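PDB 4RYE: D-alanyl-D-alanine carboxypeptidase from Mycobacterium tuberculosis H37Rv, which probably trims the D-Ala-D-Ala end of peptidoglycan stem peptides and shows D,D-carboxypeptidase activity on synthetic pentapeptides in vitro. Local coordinates for residues A20-I24 and A35-Q39; A42-A46 and M234-L238; Y89-L94 and E177-P183. All coordinates share one frame; numbering follows the deposited sequence.

Contact 1: residues A20-I24 and A35-Q39; sequences AQTWI and AGRDQ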
ATOM      1  N   ALA A  20      13.026  -6.804   6.676  1.00 21.85           N
ATOM      2  CA  ALA A  20      11.635  -6.907   7.136  1.00 26.80           C
ATOM      3  C   ALA A  20      11.497  -7.941   8.251  1.00 23.85           C
ATOM      4  O   ALA A  20      11.947  -9.071   8.100  1.00 27.75           O
ATOM      5  CB  ALA A  20      10.698  -7.258   5.973  1.00 21.04           C
ATOM      6  N   GLN A  21      10.874  -7.567   9.367  1.00 18.74           N
ATOM      7  CA  GLN A  21      10.716  -8.523  10.465  1.00 25.04           C
ATOM      8  C   GLN A  21       9.491  -9.437  10.311  1.00 22.03           C
ATOM      9  O   GLN A  21       9.475 -10.533  10.864  1.00 20.85           O
ATOM     10  CB  GLN A  21      10.746  -7.831  11.833  1.00 27.65           C
ATOM     11  CG  GLN A  21      12.132  -7.294  12.202  1.00 34.59           C
ATOM     12  CD  GLN A  21      13.188  -8.377  12.189  1.00 47.76           C
ATOM     13  OE1 GLN A  21      13.254  -9.199  13.102  1.00 54.96           O
ATOM     14  NE2 GLN A  21      14.011  -8.397  11.142  1.00 45.69           N
ATOM     15  N   THR A  22       8.468  -8.988   9.581  1.00 18.90           N
ATOM     16  CA  THR A  22       7.394  -9.890   9.160  1.00 20.25           C
ATOM     17  C   THR A  22       7.166  -9.706   7.674  1.00 18.24           C
ATOM     18  O   THR A  22       7.386  -8.626   7.151  1.00 20.99           O
ATOM     19  CB  THR A  22       6.046  -9.628   9.874  1.00 19.24           C
ATOM     20  OG1 THR A  22       5.405  -8.496   9.277  1.00 21.55           O
ATOM     21  CG2 THR A  22       6.246  -9.408  11.394  1.00 15.40           C
ATOM     22  N   TRP A  23       6.727 -10.760   6.996  1.00 16.18           N
ATOM     23  CA  TRP A  23       6.466 -10.677   5.563  1.00 14.25           C
ATOM     24  C   TRP A  23       5.664 -11.896   5.128  1.00 12.32           C
ATOM     25  O   TRP A  23       5.530 -12.867   5.888  1.00 17.64           O
ATOM     26  CB  TRP A  23       7.777 -10.550   4.753  1.00 15.12           C
ATOM     27  CG  TRP A  23       8.834 -11.582   5.103  1.00 17.98           C
ATOM     28  CD1 TRP A  23       9.902 -11.413   5.942  1.00 21.21           C
ATOM     29  CD2 TRP A  23       8.920 -12.928   4.617  1.00 19.07           C
ATOM     30  NE1 TRP A  23      10.635 -12.570   6.014  1.00 21.75           N
ATOM     31  CE2 TRP A  23      10.050 -13.517   5.212  1.00 22.19           C
ATOM     32  CE3 TRP A  23       8.141 -13.693   3.742  1.00 22.87           C
ATOM     33  CZ2 TRP A  23      10.428 -14.840   4.959  1.00 24.14           C
ATOM     34  CZ3 TRP A  23       8.513 -15.009   3.493  1.00 21.93           C
ATOM     35  CH2 TRP A  23       9.641 -15.567   4.100  1.00 24.76           C
ATOM     36  N   ILE A  24       5.124 -11.838   3.917  1.00 15.99           N
ATOM     37  CA  ILE A  24       4.348 -12.952   3.367  1.00 17.42           C
ATOM     38  C   ILE A  24       4.492 -12.914   1.857  1.00 13.27           C
ATOM     39  O   ILE A  24       4.710 -11.855   1.290  1.00 13.55           O
ATOM     40  CB  ILE A  24       2.848 -12.864   3.790  1.00 16.96           C
ATOM     41  CG1 ILE A  24       2.091 -14.152   3.454  1.00 15.48           C
ATOM     42  CG2 ILE A  24       2.157 -11.642   3.173  1.00 10.67           C
ATOM     43  CD1 ILE A  24       0.670 -14.200   4.041  1.00 16.75           C
ATOM     44  N   ALA A  35       4.958 -18.538   1.294  1.00 15.35           N
ATOM     45  CA  ALA A  35       5.864 -18.467   2.435  1.00 15.79           C
ATOM     46  C   ALA A  35       5.474 -17.290   3.305  1.00 15.35           C
ATOM     47  O   ALA A  35       4.831 -16.362   2.845  1.00 17.28           O
ATOM     48  CB  ALA A  35       7.324 -18.325   1.964  1.00 17.09           C
ATOM     49  N   GLY A  36       5.876 -17.320   4.567  1.00 18.66           N
ATOM     50  CA  GLY A  36       5.581 -16.203   5.438  1.00 17.86           C
ATOM     51  C   GLY A  36       6.465 -16.221   6.656  1.00 20.77           C
ATOM     52  O   GLY A  36       6.950 -17.281   7.073  1.00 24.49           O
ATOM     53  N   ARG A  37       6.706 -15.040   7.212  1.00 21.31           N
ATOM     54  CA  ARG A  37       7.374 -14.945   8.493  1.00 21.64           C
ATOM     55  C   ARG A  37       6.541 -14.067   9.410  1.00 23.55           C
ATOM     56  O   ARG A  37       6.346 -12.885   9.117  1.00 20.95           O
ATOM     57  CB  ARG A  37       8.772 -14.364   8.345  1.00 23.28           C
ATOM     58  CG  ARG A  37       9.503 -14.283   9.676  1.00 28.84           C
ATOM     59  CD  ARG A  37      10.915 -13.752   9.524  1.00 36.76           C
ATOM     60  NE  ARG A  37      11.545 -13.567  10.825  1.00 46.31           N
ATOM     61  CZ  ARG A  37      12.455 -12.637  11.088  1.00 54.07           C
ATOM     62  NH1 ARG A  37      12.843 -11.802  10.133  1.00 58.19           N
ATOM     63  NH2 ARG A  37      12.973 -12.541  12.306  1.00 53.30           N
ATOM     64  N   ASP A  38       6.040 -14.647  10.505  1.00 23.46           N
ATOM     65  CA  ASP A  38       5.170 -13.920  11.429  1.00 28.29           C
ATOM     66  C   ASP A  38       4.075 -13.125  10.703  1.00 24.28           C
ATOM     67  O   ASP A  38       3.745 -11.990  11.078  1.00 20.39           O
ATOM     68  CB  ASP A  38       6.008 -12.991  12.319  1.00 23.95           C
ATOM     69  CG  ASP A  38       6.777 -13.736  13.385  1.00 36.33           C
ATOM     70  OD1 ASP A  38       6.421 -14.896  13.685  1.00 30.58           O
ATOM     71  OD2 ASP A  38       7.736 -13.149  13.934  1.00 42.04           O
ATOM     72  N   GLN A  39       3.506 -13.718   9.660  1.00 18.08           N
ATOM     73  CA  GLN A  39       2.583 -12.984   8.803  1.00 17.29           C
ATOM     74  C   GLN A  39       1.267 -12.565   9.478  1.00 19.28           C
ATOM     75  O   GLN A  39       0.510 -11.785   8.914  1.00 18.23           O
ATOM     76  CB  GLN A  39       2.302 -13.765   7.511  1.00 20.38           C
ATOM     77  CG  GLN A  39       1.625 -15.103   7.718  1.00 23.45           C
ATOM     78  CD  GLN A  39       2.620 -16.254   7.715  1.00 39.41           C
ATOM     79  OE1 GLN A  39       3.672 -16.198   8.375  1.00 37.96           O
ATOM     80  NE2 GLN A  39       2.301 -17.303   6.960  1.00 38.28           N
TER
HETATM   81  O   HOH W   1       8.901 -11.065  13.467  1.00 31.72           O
HETATM   82  O   HOH W   2       2.737  -9.384  10.129  1.00 16.62           O
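One face of the Trp23 indole is overlaid by Arg37 and Gly36, while Ala35 CB and Ala20 O sit in its plane at the edge. Arg37 CB makes a CH-pi contact, 3.7 Å from the centroid of the Trp23 five-membered ring, and Trp23 CZ3 comes within 3.8 Å of Ala35 CB. The indole can lie back over the partner strand because its CG is tucked between the backbone N and the carbonyl carbon (chi1 50°). Arg37 runs out straight from CG to NE, crossing the indole at about a right angle. One face of its guanidinium comes to rest over Gln21 O, and NH2 stands 3.4 Å from Gln21 OE1, with the amide plane nearly perpendicular to the guanidinium.

Beneath the indole, Trp23 and Arg37 are an antiparallel hydrogen-bonded pair. Trp23 N gives its hydrogen to Arg37 O at 3.0 Å; Arg37 N returns one to Trp23 O at 2.8 Å. Ile24 and Gly36 form the next, non-hydrogen-bonded pair. On that other side of the sheet Ile24 CD1 rests against Gln39 CB, and a water links Thr22 OG1 to Asp38 O.

Helix 246-259 covers the Trp23 side through Gln249 and Leu253, and helix 155-166 covers the Ile24 side through Ala155 and Val159. Gln21 and Thr22 both face Met235 of the next strand, a classic beta bulge. The whole is a beta hairpin, strands 22-27 and 32-37, in the helix-flanked antiparallel sheet characteristic of the serine penicillin-binding protein and beta-lactamase fold.

Contact 2: residues A42-A46 and M234-L238; sequences AHPPA and MMYGL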
ATOM      1  N   ALA A  42       0.681  -8.372  14.432  1.00 20.10           N
ATOM      2  CA  ALA A  42       0.243  -6.996  14.164  1.00 18.10           C
ATOM      3  C   ALA A  42       1.350  -5.971  14.383  1.00 22.62           C
ATOM      4  O   ALA A  42       2.064  -6.013  15.384  1.00 24.84           O
ATOM      5  CB  ALA A  42      -0.988  -6.632  15.012  1.00 17.28           C
ATOM      6  N   HIS A  43       1.476  -5.053  13.431  1.00 19.34           N
ATOM      7  CA  HIS A  43       2.403  -3.924  13.517  1.00 19.16           C
ATOM      8  C   HIS A  43       1.709  -2.726  12.873  1.00 17.38           C
ATOM      9  O   HIS A  43       0.735  -2.893  12.140  1.00 17.14           O
ATOM     10  CB  HIS A  43       3.719  -4.222  12.777  1.00 20.41           C
ATOM     11  CG  HIS A  43       4.579  -5.245  13.450  1.00 23.02           C
ATOM     12  ND1 HIS A  43       5.220  -5.012  14.652  1.00 23.80           N
ATOM     13  CD2 HIS A  43       4.911  -6.510  13.088  1.00 24.81           C
ATOM     14  CE1 HIS A  43       5.906  -6.087  14.997  1.00 26.84           C
ATOM     15  NE2 HIS A  43       5.733  -7.011  14.068  1.00 25.32           N
ATOM     16  N   PRO A  44       2.184  -1.510  13.165  1.00 18.27           N
ATOM     17  CA  PRO A  44       1.605  -0.336  12.500  1.00 20.96           C
ATOM     18  C   PRO A  44       1.872  -0.388  11.000  1.00 15.72           C
ATOM     19  O   PRO A  44       2.962  -0.793  10.592  1.00 18.94           O
ATOM     20  CB  PRO A  44       2.357   0.837  13.145  1.00 22.48           C
ATOM     21  CG  PRO A  44       2.787   0.294  14.513  1.00 20.96           C
ATOM     22  CD  PRO A  44       3.130  -1.145  14.235  1.00 22.32           C
ATOM     23  N   PRO A  45       0.882  -0.001  10.187  1.00 21.66           N
ATOM     24  CA  PRO A  45       1.003  -0.115   8.733  1.00 14.39           C
ATOM     25  C   PRO A  45       1.650   1.085   8.043  1.00 16.72           C
ATOM     26  O   PRO A  45       2.079   0.947   6.895  1.00 20.38           O
ATOM     27  CB  PRO A  45      -0.455  -0.216   8.291  1.00 16.63           C
ATOM     28  CG  PRO A  45      -1.197   0.626   9.293  1.00 20.82           C
ATOM     29  CD  PRO A  45      -0.498   0.320  10.605  1.00 22.28           C
ATOM     30  N   ALA A  46       1.726   2.231   8.720  1.00 19.98           N
ATOM     31  CA  ALA A  46       2.110   3.476   8.058  1.00 19.28           C
ATOM     32  C   ALA A  46       1.318   3.635   6.757  1.00 17.76           C
ATOM     33  O   ALA A  46       0.153   3.247   6.690  1.00 20.10           O
ATOM     34  CB  ALA A  46       3.617   3.522   7.791  1.00 22.09           C
HETATM   35  N   MSE A 234       5.669  -6.619   3.560  1.00 13.25           N
HETATM   36  CA  MSE A 234       6.814  -6.639   4.448  1.00 15.46           C
HETATM   37  C   MSE A 234       6.573  -5.558   5.490  1.00 17.51           C
HETATM   38  O   MSE A 234       6.176  -4.450   5.144  1.00 14.74           O
HETATM   39  CB  MSE A 234       8.083  -6.337   3.650  1.00 16.88           C
HETATM   40  CG  MSE A 234       8.443  -7.421   2.653  1.00 21.40           C
HETATM   41 SE   MSE A 234       9.560  -6.760   1.182  0.79 29.42          SE
HETATM   42  CE  MSE A 234      10.939  -5.859   2.220  1.00 29.59           C
HETATM   43  N   MSE A 235       6.771  -5.878   6.764  1.00 16.81           N
HETATM   44  CA  MSE A 235       6.508  -4.900   7.814  1.00 16.13           C
HETATM   45  C   MSE A 235       7.643  -4.791   8.815  1.00 18.36           C
HETATM   46  O   MSE A 235       8.467  -5.707   8.953  1.00 21.50           O
HETATM   47  CB  MSE A 235       5.225  -5.244   8.583  1.00 18.93           C
HETATM   48  CG  MSE A 235       4.001  -5.544   7.745  1.00 15.08           C
HETATM   49 SE   MSE A 235       2.415  -5.598   8.913  0.76 22.70          SE
HETATM   50  CE  MSE A 235       2.111  -3.669   9.107  1.00 17.06           C
ATOM     51  N   TYR A 236       7.660  -3.663   9.520  1.00 22.55           N
ATOM     52  CA  TYR A 236       8.491  -3.480  10.702  1.00 24.15           C
ATOM     53  C   TYR A 236       9.978  -3.729  10.457  1.00 27.44           C
ATOM     54  O   TYR A 236      10.626  -4.466  11.206  1.00 24.53           O
ATOM     55  CB  TYR A 236       7.984  -4.372  11.837  1.00 22.63           C
ATOM     56  CG  TYR A 236       8.347  -3.849  13.194  1.00 23.35           C
ATOM     57  CD1 TYR A 236       7.880  -2.616  13.621  1.00 24.18           C
ATOM     58  CD2 TYR A 236       9.154  -4.579  14.047  1.00 27.48           C
ATOM     59  CE1 TYR A 236       8.208  -2.122  14.871  1.00 29.79           C
ATOM     60  CE2 TYR A 236       9.489  -4.099  15.297  1.00 33.47           C
ATOM     61  CZ  TYR A 236       9.014  -2.868  15.704  1.00 36.57           C
ATOM     62  OH  TYR A 236       9.343  -2.376  16.949  1.00 37.31           O
ATOM     63  N   GLY A 237      10.524  -3.100   9.423  1.00 24.74           N
ATOM     64  CA  GLY A 237      11.906  -3.345   9.058  1.00 22.20           C
ATOM     65  C   GLY A 237      12.766  -2.107   9.027  1.00 26.14           C
ATOM     66  O   GLY A 237      12.268  -0.999   8.811  1.00 27.32           O
ATOM     67  N   LEU A 238      14.062  -2.293   9.261  1.00 26.57           N
ATOM     68  CA  LEU A 238      15.024  -1.216   9.133  1.00 34.46           C
ATOM     69  C   LEU A 238      16.229  -1.706   8.338  1.00 33.18           C
ATOM     70  O   LEU A 238      16.763  -2.783   8.611  1.00 36.90           O
ATOM     71  CB  LEU A 238      15.464  -0.715  10.511  1.00 40.63           C
ATOM     72  CG  LEU A 238      14.395   0.007  11.332  1.00 43.50           C
ATOM     73  CD1 LEU A 238      14.917   0.361  12.715  1.00 45.50           C
ATOM     74  CD2 LEU A 238      13.896   1.248  10.606  1.00 43.92           C
TER
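His43 and Tyr236 meet where an irregular loop passes the corner of a strand, their CA atoms 6.7 Å apart and no hydrogen bond joining the two backbones. Tyr236 has a positive phi (56°) where the chain turns that corner, and its CB points to the loop.

The two rings form an offset stack, with centroids 4.3 Å apart and planes only 8° from parallel. The overlap is lopsided. His43 ND1 lies over the near rim of the phenol ring, 3.6 Å from Tyr236 CG, and CE1 reaches toward CD2. Tyr236 CB completes the approach, standing almost directly above the middle of the imidazole at 3.9 Å from its centroid, a CH-pi contact. CB and the near half of the phenol ring (CG, CD1, CD2) thus cover the imidazole, while the hydroxyl end runs on past it.

Below the stack, Met235, a selenomethionine in this crystal, reaches toward the loop backbone. Its chain stretches out as far as SE and then bends (chi3 79°), bringing the methyl CE against two successive carbonyls: 3.4 Å from His43 O and 3.3 Å from Pro44 O. The same methyl lies 3.7 Å from Pro45 CA. Thr22 of the neighbouring strand touches both His43 and Met235, closing the group from that side.

Pro45 O accepts hydrogen bonds from Thr48 OG1 and Thr218 OG1, and the Pro45 side chain is about 8 Å from that of Ser47. Tyr236 and Gly237 together face Lys217, a G1 beta bulge. The stack joins this bulged strand of the sheet to the loop leading into what is probably the Ser-x-x-Lys motif of serine penicillin-binding proteins, with Ser47 and Lys50 as the inferred nucleophile and base.

Contact 3: residues Y89-L94 and E177-P183; sequences YTARQL and EPSAMFP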
ATOM      1  N   TYR A  89      -9.942  20.042  -6.601  1.00 24.14           N
ATOM      2  CA  TYR A  89      -9.231  18.841  -7.040  1.00 22.53           C
ATOM      3  C   TYR A  89     -10.246  17.754  -7.346  1.00 23.74           C
ATOM      4  O   TYR A  89     -11.299  17.702  -6.711  1.00 24.10           O
ATOM      5  CB  TYR A  89      -8.277  18.342  -5.941  1.00 21.79           C
ATOM      6  CG  TYR A  89      -7.260  19.377  -5.536  1.00 22.77           C
ATOM      7  CD1 TYR A  89      -7.552  20.314  -4.553  1.00 24.45           C
ATOM      8  CD2 TYR A  89      -6.020  19.437  -6.156  1.00 23.10           C
ATOM      9  CE1 TYR A  89      -6.630  21.291  -4.197  1.00 24.77           C
ATOM     10  CE2 TYR A  89      -5.087  20.419  -5.810  1.00 26.50           C
ATOM     11  CZ  TYR A  89      -5.403  21.335  -4.827  1.00 26.49           C
ATOM     12  OH  TYR A  89      -4.499  22.302  -4.468  1.00 27.88           O
ATOM     13  N   THR A  90      -9.938  16.884  -8.305  1.00 21.58           N
ATOM     14  CA  THR A  90     -10.791  15.723  -8.557  1.00 21.44           C
ATOM     15  C   THR A  90     -10.353  14.556  -7.691  1.00 20.98           C
ATOM     16  O   THR A  90      -9.207  14.505  -7.215  1.00 18.93           O
ATOM     17  CB  THR A  90     -10.737  15.264 -10.021  1.00 22.24           C
ATOM     18  OG1 THR A  90      -9.417  14.789 -10.312  1.00 22.51           O
ATOM     19  CG2 THR A  90     -11.088  16.400 -10.962  1.00 22.47           C
ATOM     20  N   ALA A  91     -11.265  13.610  -7.487  1.00 19.54           N
ATOM     21  CA  ALA A  91     -10.929  12.374  -6.787  1.00 20.36           C
ATOM     22  C   ALA A  91      -9.759  11.668  -7.459  1.00 19.23           C
ATOM     23  O   ALA A  91      -8.902  11.115  -6.782  1.00 20.50           O
ATOM     24  CB  ALA A  91     -12.138  11.451  -6.726  1.00 17.43           C
ATOM     25  N   ARG A  92      -9.729  11.676  -8.791  1.00 20.82           N
ATOM     26  CA  ARG A  92      -8.648  11.018  -9.527  1.00 19.83           C
ATOM     27  C   ARG A  92      -7.314  11.693  -9.207  1.00 20.18           C
ATOM     28  O   ARG A  92      -6.325  11.023  -8.900  1.00 21.41           O
ATOM     29  CB  ARG A  92      -8.908  11.047 -11.041  1.00 20.72           C
ATOM     30  CG  ARG A  92      -7.756  10.490 -11.894  1.00 18.62           C
ATOM     31  CD  ARG A  92      -7.456   9.051 -11.496  1.00 22.99           C
ATOM     32  NE  ARG A  92      -6.305   8.464 -12.180  1.00 26.07           N
ATOM     33  CZ  ARG A  92      -6.396   7.677 -13.252  1.00 32.25           C
ATOM     34  NH1 ARG A  92      -7.584   7.396 -13.779  1.00 29.08           N
ATOM     35  NH2 ARG A  92      -5.300   7.174 -13.802  1.00 30.89           N
ATOM     36  N   GLN A  93      -7.302  13.018  -9.260  1.00 20.52           N
ATOM     37  CA  GLN A  93      -6.097  13.777  -8.946  1.00 21.24           C
ATOM     38  C   GLN A  93      -5.629  13.448  -7.537  1.00 24.70           C
ATOM     39  O   GLN A  93      -4.438  13.273  -7.305  1.00 18.47           O
ATOM     40  CB  GLN A  93      -6.346  15.284  -9.084  1.00 20.84           C
ATOM     41  CG  GLN A  93      -6.432  15.776 -10.525  1.00 21.28           C
ATOM     42  CD  GLN A  93      -7.058  17.155 -10.657  1.00 24.01           C
ATOM     43  OE1 GLN A  93      -7.681  17.672  -9.728  1.00 22.36           O
ATOM     44  NE2 GLN A  93      -6.887  17.761 -11.822  1.00 27.70           N
ATOM     45  N   LEU A  94      -6.568  13.357  -6.600  1.00 20.24           N
ATOM     46  CA  LEU A  94      -6.204  13.085  -5.213  1.00 22.89           C
ATOM     47  C   LEU A  94      -5.701  11.656  -5.052  1.00 19.84           C
ATOM     48  O   LEU A  94      -4.768  11.411  -4.280  1.00 17.84           O
ATOM     49  CB  LEU A  94      -7.366  13.394  -4.254  1.00 17.40           C
ATOM     50  CG  LEU A  94      -7.790  14.868  -4.130  1.00 21.38           C
ATOM     51  CD1 LEU A  94      -9.042  15.037  -3.257  1.00 18.66           C
ATOM     52  CD2 LEU A  94      -6.650  15.695  -3.577  1.00 19.31           C
ATOM     53  N   GLU A 177       1.130   3.465 -13.004  1.00 31.24           N
ATOM     54  CA  GLU A 177       1.515   4.685 -13.744  1.00 29.85           C
ATOM     55  C   GLU A 177       2.897   5.175 -13.338  1.00 31.98           C
ATOM     56  O   GLU A 177       3.189   5.284 -12.143  1.00 30.76           O
ATOM     57  CB  GLU A 177       0.554   5.854 -13.453  1.00 28.13           C
ATOM     58  CG  GLU A 177      -0.883   5.732 -13.897  1.00 42.96           C
ATOM     59  CD  GLU A 177      -1.735   6.832 -13.261  1.00 47.44           C
ATOM     60  OE1 GLU A 177      -1.206   7.544 -12.378  1.00 48.43           O
ATOM     61  OE2 GLU A 177      -2.918   6.992 -13.625  1.00 48.99           O
ATOM     62  N   PRO A 178       3.747   5.516 -14.325  1.00 29.73           N
ATOM     63  CA  PRO A 178       5.042   6.084 -13.950  1.00 28.50           C
ATOM     64  C   PRO A 178       4.902   7.524 -13.458  1.00 26.49           C
ATOM     65  O   PRO A 178       5.751   8.001 -12.712  1.00 25.81           O
ATOM     66  CB  PRO A 178       5.843   6.037 -15.260  1.00 30.76           C
ATOM     67  CG  PRO A 178       4.813   6.037 -16.349  1.00 38.67           C
ATOM     68  CD  PRO A 178       3.635   5.275 -15.777  1.00 34.08           C
ATOM     69  N   SER A 179       3.829   8.200 -13.862  1.00 26.52           N
ATOM     70  CA  SER A 179       3.672   9.614 -13.555  1.00 25.59           C
ATOM     71  C   SER A 179       2.226  10.051 -13.693  1.00 25.20           C
ATOM     72  O   SER A 179       1.393   9.331 -14.248  1.00 26.67           O
ATOM     73  CB  SER A 179       4.549  10.461 -14.481  1.00 27.08           C
ATOM     74  OG  SER A 179       4.158  10.283 -15.832  1.00 31.24           O
ATOM     75  N   ALA A 180       1.928  11.242 -13.184  1.00 24.03           N
ATOM     76  CA  ALA A 180       0.600  11.813 -13.330  1.00 28.82           C
ATOM     77  C   ALA A 180       0.702  13.320 -13.266  1.00 25.74           C
ATOM     78  O   ALA A 180       1.681  13.860 -12.747  1.00 26.14           O
ATOM     79  CB  ALA A 180      -0.332  11.295 -12.239  1.00 23.62           C
HETATM   80  N   MSE A 181      -0.312  13.999 -13.797  1.00 25.64           N
HETATM   81  CA  MSE A 181      -0.374  15.451 -13.729  1.00 26.62           C
HETATM   82  C   MSE A 181      -1.189  15.857 -12.508  1.00 26.17           C
HETATM   83  O   MSE A 181      -2.267  15.312 -12.265  1.00 31.15           O
HETATM   84  CB  MSE A 181      -1.020  16.025 -14.994  1.00 32.75           C
HETATM   85  CG  MSE A 181      -0.228  15.833 -16.280  1.00 38.86           C
HETATM   86 SE   MSE A 181       1.630  16.446 -16.227  0.65 41.77          SE
HETATM   87  CE  MSE A 181       1.436  18.219 -15.542  1.00 32.56           C
ATOM     88  N   PHE A 182      -0.679  16.815 -11.740  1.00 27.33           N
ATOM     89  CA  PHE A 182      -1.396  17.306 -10.569  1.00 26.95           C
ATOM     90  C   PHE A 182      -1.492  18.828 -10.643  1.00 31.53           C
ATOM     91  O   PHE A 182      -0.546  19.489 -11.072  1.00 30.32           O
ATOM     92  CB  PHE A 182      -0.687  16.855  -9.291  1.00 26.00           C
ATOM     93  CG  PHE A 182      -1.501  17.045  -8.046  1.00 26.77           C
ATOM     94  CD1 PHE A 182      -2.421  16.086  -7.653  1.00 26.31           C
ATOM     95  CD2 PHE A 182      -1.344  18.187  -7.267  1.00 28.66           C
ATOM     96  CE1 PHE A 182      -3.176  16.257  -6.496  1.00 27.67           C
ATOM     97  CE2 PHE A 182      -2.091  18.372  -6.119  1.00 30.06           C
ATOM     98  CZ  PHE A 182      -3.014  17.404  -5.731  1.00 32.54           C
ATOM     99  N   PRO A 183      -2.649  19.390 -10.257  1.00 33.37           N
ATOM    100  CA  PRO A 183      -2.841  20.847 -10.335  1.00 33.59           C
ATOM    101  C   PRO A 183      -1.822  21.623  -9.501  1.00 39.24           C
ATOM    102  O   PRO A 183      -1.411  21.169  -8.432  1.00 33.85           O
ATOM    103  CB  PRO A 183      -4.246  21.047  -9.759  1.00 34.86           C
ATOM    104  CG  PRO A 183      -4.940  19.752  -9.978  1.00 32.93           C
ATOM    105  CD  PRO A 183      -3.873  18.694  -9.823  1.00 30.26           C
TER
HETATM  106  O   HOH W   3      -2.457  22.565  -6.317  1.00 31.23           O
HETATM  107  O   HOH W   4      -4.809  16.376 -13.815  1.00 27.01           O
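Gln93 leaves its helix with CB 4.2 Å from Phe182 CE1, and CG then passes 3.9 Å from Pro183 CD. The amide lies against the proline ring, where Gln93 NE2 is 3.3 Å from Pro183 CG. At the tip, OE1 accepts from Thr90 N at 2.8 Å, the donor standing above the carbonyl plane, a bond that holds the amide beside the proline; NE2 gives a hydrogen to a water that also bonds Met181 O. Gln93 N in turn donates to Thr90 OG1, completing a capping box.

The edge of the Phe182 ring meets the helix backbone, CE1 lying 3.3 Å from Gln93 O. Phe182 CE2 also lies 3.6 Å from Tyr89 CE2; the two ring planes are 23° apart and scarcely overlap. Tyr89 OH is hydrogen-bonded to Lys84 N and, through a water, is linked to Pro183 O. Farther along, Arg92 and Glu177 form a salt bridge with nearly coplanar groups, though the modelled NH2 to OE2 separation is doubtfully short; Asp96 also pairs with Arg92.

Strand 179-184, hairpinned with 187-192, thus runs past the start of helix 91-100, whose Leu94 packs on helix 104-113, while Tyr89 belongs to the small sheet with strand 66-68.

In the fold
Along the chain, contact 1 closes first, and contact 2 then opens a long loop in which contact 3 is nested. Contacts 1 and 2 are neighbours, centres about 10 Å apart, on the six-stranded antiparallel sheet: strands 22-27 and 228-237 lie side by side, with a probable hydrogen bond from Met235 N to Thr22 O. Contact 3 lies across the centre of the chain, about 33 Å from contact 1 and about 27 Å from contact 2 between centres, among helices and two-stranded sheets. Ser47 follows directly after 42-46, and Lys50 stands three residues on, at the start of helix 50-60, consistent with a catalytic site between sheet and helical region, as in related penicillin-binding enzymes.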